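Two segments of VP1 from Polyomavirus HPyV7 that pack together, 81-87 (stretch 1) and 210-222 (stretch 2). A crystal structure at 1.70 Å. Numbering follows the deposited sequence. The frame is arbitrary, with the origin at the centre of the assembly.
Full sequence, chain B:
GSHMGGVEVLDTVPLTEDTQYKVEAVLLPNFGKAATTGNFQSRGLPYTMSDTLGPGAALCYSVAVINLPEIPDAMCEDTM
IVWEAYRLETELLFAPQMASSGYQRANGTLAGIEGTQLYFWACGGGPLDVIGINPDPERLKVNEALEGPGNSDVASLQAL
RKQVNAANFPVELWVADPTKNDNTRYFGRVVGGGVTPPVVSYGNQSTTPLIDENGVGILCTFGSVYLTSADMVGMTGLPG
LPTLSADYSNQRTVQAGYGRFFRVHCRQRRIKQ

Stretch 1 (81-87) IVWEAYR
Stretch 2 (210-222) LIDENGVGILCTF

Stretch 1 is a continuous strand through residues 81-87. Stretch 2 runs antiparallel to it, mostly as loop and turn, with strand pairing at Ile218 and Leu219. The register sets Val82 opposite Thr221, Trp83 opposite Cys220, Glu84 opposite Leu219, Ala85 opposite Ile218 and Tyr86 opposite Gly217. CA-CA distances run from 4.5 Å (Tyr86-Gly217) to 5.7 Å (Val82-Thr221). Together the stretches bury 561 Å².

Ala85 and Ile218 form the hydrogen-bonded pair. Ala85 N donates to Ile218 O, and Ile218 N donates to Ala85 O, both at 2.9 Å. Glu84 and Leu219 form the adjacent non-hydrogen-bonded pair. Cys220 N then donates to Trp83 O at 2.9 Å. Beyond this point a water continues the ladder: it accepts from Trp83 N (2.8 Å) and donates to Cys220 O (2.7 Å). Thus both the N and O of Trp83 are satisfied. At the other end, Leu210 N donates to Tyr86 O at 3.0 Å.

Glu84 supplies the one direct side-chain hydrogen bond between the stretches. Its chain is extended, with chi1 and chi2 both t and chi3 near 5°. This brings Glu84 OE2 to Gly217 N, which donates to it at 2.8 Å with an N-H...O angle of 169°. Both carboxylate oxygens also bond elsewhere in the structure, so the buried acid is well satisfied. Glu84 CA also makes a CA-H...O contact with Ile218 O at 3.2 Å.

Gly217 (phi/psi -88/-157) suits this close approach. A CB on Gly217 would lie 2.2 Å from Ala85 O, a clash. Gly217 CA instead makes a CA-H...O contact with Ala85 O at 3.4 Å.

Ala85 is small and buried. Ala85 CB lies 4.2 Å from both Ile218 CB and Leu210 CD1, and 4.4 Å from Cys220 SG. Leu210 (m, t) points toward stretch 1. On the face shared by Glu84 and Leu219, Leu219 (m, t) places CD2 4.1 Å from Glu84 CG and 4.3 Å from Val82 CG2. Val82 (m) points toward stretch 2. Tyr86 (p) points away overall, but its CB meets Ile211 CG2 at 4.0 Å.

A type I turn runs from Asp212 to Gly215; Asp212, Glu213 and Asn214 make no contact with stretch 1. Gly215 N donates to Asp212 O (3.0 Å), and Asp212 N to Val216 O (2.8 Å). Asp212 (p) places OD1 to accept from Asn214 N (2.7 Å) and Val216 N (3.1 Å). Gly215 has phi/psi 84/9, where a CB would jam against the preceding carbonyl oxygen.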

ATOM      1  N   ILE B  81     -44.094   1.492   8.523  1.00 19.12           N
ATOM      2  CA  ILE B  81     -43.119   2.012   7.569  1.00 18.56           C
ATOM      3  C   ILE B  81     -42.065   2.837   8.307  1.00 18.00           C
ATOM      4  O   ILE B  81     -42.409   3.733   9.087  1.00 18.94           O
ATOM      5  CB  ILE B  81     -43.806   2.922   6.523  1.00 18.89           C
ATOM      6  CG1 ILE B  81     -44.867   2.147   5.740  1.00 21.02           C
ATOM      7  CG2 ILE B  81     -42.778   3.446   5.538  1.00 18.45           C
ATOM      8  CD1 ILE B  81     -45.731   3.030   4.867  1.00 23.49           C
ATOM      9  N   VAL B  82     -40.795   2.556   8.051  1.00 17.21           N
ATOM     10  CA  VAL B  82     -39.682   3.343   8.618  1.00 17.40           C
ATOM     11  C   VAL B  82     -38.710   3.735   7.510  1.00 15.96           C
ATOM     12  O   VAL B  82     -38.692   3.114   6.439  1.00 17.57           O
ATOM     13  CB  VAL B  82     -38.897   2.537   9.691  1.00 16.80           C
ATOM     14  CG1 VAL B  82     -39.793   2.134  10.844  1.00 18.44           C
ATOM     15  CG2 VAL B  82     -38.276   1.277   9.089  1.00 18.47           C
ATOM     16  N   TRP B  83     -37.902   4.754   7.777  1.00 15.30           N
ATOM     17  CA  TRP B  83     -36.789   5.107   6.913  1.00 14.56           C
ATOM     18  C   TRP B  83     -35.681   4.073   7.052  1.00 14.74           C
ATOM     19  O   TRP B  83     -35.315   3.680   8.167  1.00 15.49           O
ATOM     20  CB  TRP B  83     -36.233   6.463   7.267  1.00 14.87           C
ATOM     21  CG  TRP B  83     -37.148   7.596   6.942  1.00 15.17           C
ATOM     22  CD1 TRP B  83     -37.760   8.438   7.834  1.00 16.34           C
ATOM     23  CD2 TRP B  83     -37.495   8.070   5.636  1.00 14.92           C
ATOM     24  NE1 TRP B  83     -38.493   9.374   7.160  1.00 15.61           N
ATOM     25  CE2 TRP B  83     -38.349   9.174   5.812  1.00 15.91           C
ATOM     26  CE3 TRP B  83     -37.191   7.651   4.333  1.00 14.84           C
ATOM     27  CZ2 TRP B  83     -38.909   9.868   4.735  1.00 16.48           C
ATOM     28  CZ3 TRP B  83     -37.726   8.351   3.263  1.00 16.36           C
ATOM     29  CH2 TRP B  83     -38.574   9.446   3.468  1.00 17.50           C
ATOM     30  N   GLU B  84     -35.180   3.628   5.905  1.00 13.89           N
ATOM     31  CA  GLU B  84     -34.055   2.698   5.808  1.00 13.96           C
ATOM     32  C   GLU B  84     -32.883   3.386   5.098  1.00 14.68           C
ATOM     33  O   GLU B  84     -33.019   3.821   3.941  1.00 13.10           O
ATOM     34  CB  GLU B  84     -34.496   1.461   5.015  1.00 14.91           C
ATOM     35  CG  GLU B  84     -33.412   0.436   4.737  1.00 14.95           C
ATOM     36  CD  GLU B  84     -33.788  -0.562   3.640  1.00 16.10           C
ATOM     37  OE1 GLU B  84     -34.872  -0.395   3.022  1.00 16.71           O
ATOM     38  OE2 GLU B  84     -32.984  -1.487   3.376  1.00 18.10           O
ATOM     39  N   ALA B  85     -31.745   3.484   5.785  1.00 12.59           N
ATOM     40  CA  ALA B  85     -30.568   4.106   5.213  1.00 14.15           C
ATOM     41  C   ALA B  85     -29.773   3.001   4.529  1.00 14.89           C
ATOM     42  O   ALA B  85     -29.311   2.070   5.183  1.00 14.37           O
ATOM     43  CB  ALA B  85     -29.736   4.801   6.279  1.00 15.44           C
ATOM     44  N   TYR B  86     -29.669   3.080   3.204  1.00 13.99           N
ATOM     45  CA  TYR B  86     -29.106   1.989   2.398  1.00 15.04           C
ATOM     46  C   TYR B  86     -27.730   2.302   1.802  1.00 14.82           C
ATOM     47  O   TYR B  86     -27.064   1.408   1.300  1.00 15.74           O
ATOM     48  CB  TYR B  86     -30.086   1.562   1.293  1.00 16.11           C
ATOM     49  CG  TYR B  86     -30.442   2.663   0.318  1.00 17.98           C
ATOM     50  CD1 TYR B  86     -31.515   3.505   0.550  1.00 16.68           C
ATOM     51  CD2 TYR B  86     -29.697   2.859  -0.837  1.00 18.16           C
ATOM     52  CE1 TYR B  86     -31.842   4.523  -0.342  1.00 18.39           C
ATOM     53  CE2 TYR B  86     -30.014   3.856  -1.734  1.00 18.65           C
ATOM     54  CZ  TYR B  86     -31.075   4.687  -1.490  1.00 19.19           C
ATOM     55  OH  TYR B  86     -31.339   5.666  -2.408  1.00 19.43           O
ATOM     56  N   ARG B  87     -27.286   3.551   1.906  1.00 14.38           N
ATOM     57  CA  ARG B  87     -26.025   3.960   1.293  1.00 16.17           C
ATOM     58  C   ARG B  87     -25.598   5.250   1.938  1.00 17.08           C
ATOM     59  O   ARG B  87     -26.438   6.062   2.327  1.00 14.86           O
ATOM     60  CB  ARG B  87     -26.249   4.149  -0.228  1.00 20.96           C
ATOM     61  CG  ARG B  87     -25.132   4.755  -1.049  1.00 30.49           C
ATOM     62  CD  ARG B  87     -25.310   4.449  -2.548  1.00 36.71           C
ATOM     63  NE  ARG B  87     -26.370   5.223  -3.210  1.00 49.31           N
ATOM     64  CZ  ARG B  87     -26.245   6.488  -3.627  1.00 52.00           C
ATOM     65  NH1 ARG B  87     -25.121   7.166  -3.430  1.00 37.66           N
ATOM     66  NH2 ARG B  87     -27.259   7.096  -4.228  1.00 43.56           N
ATOM     67  N   LEU B 210     -24.745   0.232   2.721  1.00 14.76           N
ATOM     68  CA  LEU B 210     -25.042  -0.094   4.104  1.00 14.91           C
ATOM     69  C   LEU B 210     -25.927  -1.323   4.223  1.00 15.12           C
ATOM     70  O   LEU B 210     -26.351  -1.691   5.318  1.00 18.29           O
ATOM     71  CB  LEU B 210     -25.731   1.097   4.755  1.00 14.43           C
ATOM     72  CG  LEU B 210     -24.965   2.408   4.869  1.00 14.98           C
ATOM     73  CD1 LEU B 210     -25.848   3.528   5.369  1.00 13.87           C
ATOM     74  CD2 LEU B 210     -23.729   2.289   5.776  1.00 15.39           C
ATOM     75  N   ILE B 211     -26.207  -1.989   3.113  1.00 16.50           N
ATOM     76  CA  ILE B 211     -27.106  -3.134   3.147  1.00 16.89           C
ATOM     77  C   ILE B 211     -26.407  -4.439   3.566  1.00 19.79           C
ATOM     78  O   ILE B 211     -25.244  -4.676   3.203  1.00 19.20           O
ATOM     79  CB  ILE B 211     -27.834  -3.370   1.800  1.00 19.62           C
ATOM     80  CG1 ILE B 211     -26.859  -3.533   0.633  1.00 22.29           C
ATOM     81  CG2 ILE B 211     -28.817  -2.249   1.518  1.00 18.15           C
ATOM     82  CD1 ILE B 211     -27.510  -4.082  -0.598  1.00 25.49           C
ATOM     83  N   ASP B 212     -27.139  -5.281   4.300  1.00 20.51           N
ATOM     84  CA  ASP B 212     -26.618  -6.565   4.766  1.00 24.71           C
ATOM     85  C   ASP B 212     -26.811  -7.625   3.695  1.00 25.49           C
ATOM     86  O   ASP B 212     -27.226  -7.299   2.576  1.00 27.91           O
ATOM     87  CB  ASP B 212     -27.260  -6.955   6.108  1.00 26.08           C
ATOM     88  CG  ASP B 212     -28.736  -7.265   6.009  1.00 23.23           C
ATOM     89  OD1 ASP B 212     -29.272  -7.576   4.929  1.00 25.43           O
ATOM     90  OD2 ASP B 212     -29.383  -7.257   7.065  1.00 28.23           O
ATOM     91  N   GLU B 213     -26.546  -8.898   4.017  1.00 31.75           N
ATOM     92  CA  GLU B 213     -26.653  -9.960   3.010  1.00 35.78           C
ATOM     93  C   GLU B 213     -28.084 -10.250   2.557  1.00 33.42           C
ATOM     94  O   GLU B 213     -28.271 -10.932   1.559  1.00 31.72           O
ATOM     95  CB  GLU B 213     -25.981 -11.260   3.474  1.00 41.53           C
ATOM     96  CG  GLU B 213     -26.780 -12.074   4.481  1.00 47.78           C
ATOM     97  CD  GLU B 213     -26.480 -11.713   5.923  1.00 53.73           C
ATOM     98  OE1 GLU B 213     -25.959 -10.600   6.179  1.00 59.19           O
ATOM     99  OE2 GLU B 213     -26.770 -12.556   6.799  1.00 64.41           O
ATOM    100  N   ASN B 214     -29.081  -9.740   3.292  1.00 28.01           N
ATOM    101  CA  ASN B 214     -30.476  -9.808   2.857  1.00 31.61           C
ATOM    102  C   ASN B 214     -31.007  -8.560   2.131  1.00 27.68           C
ATOM    103  O   ASN B 214     -32.203  -8.461   1.878  1.00 28.98           O
ATOM    104  CB  ASN B 214     -31.351 -10.096   4.076  1.00 35.10           C
ATOM    105  CG  ASN B 214     -30.915 -11.345   4.814  1.00 41.27           C
ATOM    106  OD1 ASN B 214     -30.825 -11.364   6.038  1.00 45.78           O
ATOM    107  ND2 ASN B 214     -30.609 -12.382   4.061  1.00 34.36           N
ATOM    108  N   GLY B 215     -30.134  -7.618   1.801  1.00 25.75           N
ATOM    109  CA  GLY B 215     -30.545  -6.392   1.125  1.00 24.60           C
ATOM    110  C   GLY B 215     -31.053  -5.286   2.062  1.00 22.39           C
ATOM    111  O   GLY B 215     -31.560  -4.280   1.580  1.00 23.46           O
ATOM    112  N   VAL B 216     -30.910  -5.466   3.376  1.00 20.32           N
ATOM    113  CA  VAL B 216     -31.489  -4.532   4.366  1.00 19.45           C
ATOM    114  C   VAL B 216     -30.450  -3.591   4.974  1.00 19.78           C
ATOM    115  O   VAL B 216     -29.392  -4.011   5.480  1.00 19.44           O
ATOM    116  CB  VAL B 216     -32.227  -5.285   5.508  1.00 19.91           C
ATOM    117  CG1 VAL B 216     -32.939  -4.310   6.441  1.00 19.72           C
ATOM    118  CG2 VAL B 216     -33.218  -6.304   4.947  1.00 23.11           C
ATOM    119  N   GLY B 217     -30.752  -2.302   4.915  1.00 16.91           N
ATOM    120  CA  GLY B 217     -29.889  -1.278   5.461  1.00 17.10           C
ATOM    121  C   GLY B 217     -30.181  -1.013   6.918  1.00 14.69           C
ATOM    122  O   GLY B 217     -30.761  -1.838   7.600  1.00 16.99           O
ATOM    123  N   ILE B 218     -29.813   0.173   7.369  1.00 14.40           N
ATOM    124  CA  ILE B 218     -30.017   0.594   8.736  1.00 14.33           C
ATOM    125  C   ILE B 218     -31.480   1.029   8.879  1.00 14.74           C
ATOM    126  O   ILE B 218     -31.962   1.839   8.104  1.00 16.95           O
ATOM    127  CB  ILE B 218     -29.131   1.793   9.083  1.00 14.72           C
ATOM    128  CG1 ILE B 218     -27.639   1.449   8.977  1.00 15.89           C
ATOM    129  CG2 ILE B 218     -29.475   2.321  10.471  1.00 18.34           C
ATOM    130  CD1 ILE B 218     -27.228   0.218   9.744  1.00 18.01           C
ATOM    131  N   LEU B 219     -32.171   0.486   9.861  1.00 14.30           N
ATOM    132  CA  LEU B 219     -33.589   0.807  10.065  1.00 14.49           C
ATOM    133  C   LEU B 219     -33.681   1.883  11.121  1.00 14.77           C
ATOM    134  O   LEU B 219     -33.387   1.649  12.304  1.00 13.92           O
ATOM    135  CB  LEU B 219     -34.361  -0.438  10.452  1.00 15.59           C
ATOM    136  CG  LEU B 219     -34.298  -1.597   9.455  1.00 19.25           C
ATOM    137  CD1 LEU B 219     -34.936  -2.824  10.080  1.00 21.20           C
ATOM    138  CD2 LEU B 219     -34.955  -1.240   8.131  1.00 20.17           C
ATOM    139  N   CYS B 220     -34.074   3.079  10.687  1.00 14.03           N
ATOM    140  CA  CYS B 220     -34.034   4.244  11.550  1.00 13.32           C
ATOM    141  C   CYS B 220     -35.381   4.360  12.254  1.00 14.35           C
ATOM    142  O   CYS B 220     -36.141   5.312  12.036  1.00 14.97           O
ATOM    143  CB  CYS B 220     -33.736   5.483  10.722  1.00 15.58           C
ATOM    144  SG  CYS B 220     -32.079   5.480   9.974  1.00 16.66           S
ATOM    145  N   THR B 221     -35.657   3.409  13.138  1.00 13.44           N
ATOM    146  CA  THR B 221     -37.006   3.218  13.647  1.00 14.96           C
ATOM    147  C   THR B 221     -37.435   4.295  14.622  1.00 15.32           C
ATOM    148  O   THR B 221     -38.628   4.432  14.888  1.00 14.28           O
ATOM    149  CB  THR B 221     -37.162   1.859  14.340  1.00 16.13           C
ATOM    150  OG1 THR B 221     -36.309   1.794  15.470  1.00 17.83           O
ATOM    151  CG2 THR B 221     -36.788   0.705  13.390  1.00 17.11           C
ATOM    152  N   PHE B 222     -36.457   5.010  15.189  1.00 15.37           N
ATOM    153  CA  PHE B 222     -36.767   6.083  16.138  1.00 17.35           C
ATOM    154  C   PHE B 222     -36.976   7.421  15.444  1.00 19.48           C
ATOM    155  O   PHE B 222     -37.172   8.419  16.133  1.00 23.48           O
ATOM    156  CB  PHE B 222     -35.656   6.251  17.193  1.00 16.27           C
ATOM    157  CG  PHE B 222     -35.336   5.004  17.975  1.00 16.16           C
ATOM    158  CD1 PHE B 222     -36.279   4.038  18.227  1.00 16.30           C
ATOM    159  CD2 PHE B 222     -34.064   4.845  18.514  1.00 16.18           C
ATOM    160  CE1 PHE B 222     -35.967   2.911  18.973  1.00 17.61           C
ATOM    161  CE2 PHE B 222     -33.752   3.734  19.266  1.00 17.03           C
ATOM    162  CZ  PHE B 222     -34.692   2.771  19.492  1.00 17.70           C
TER
HETATM  163  O   HOH W   1     -38.078   6.115  10.268  1.00 18.00           O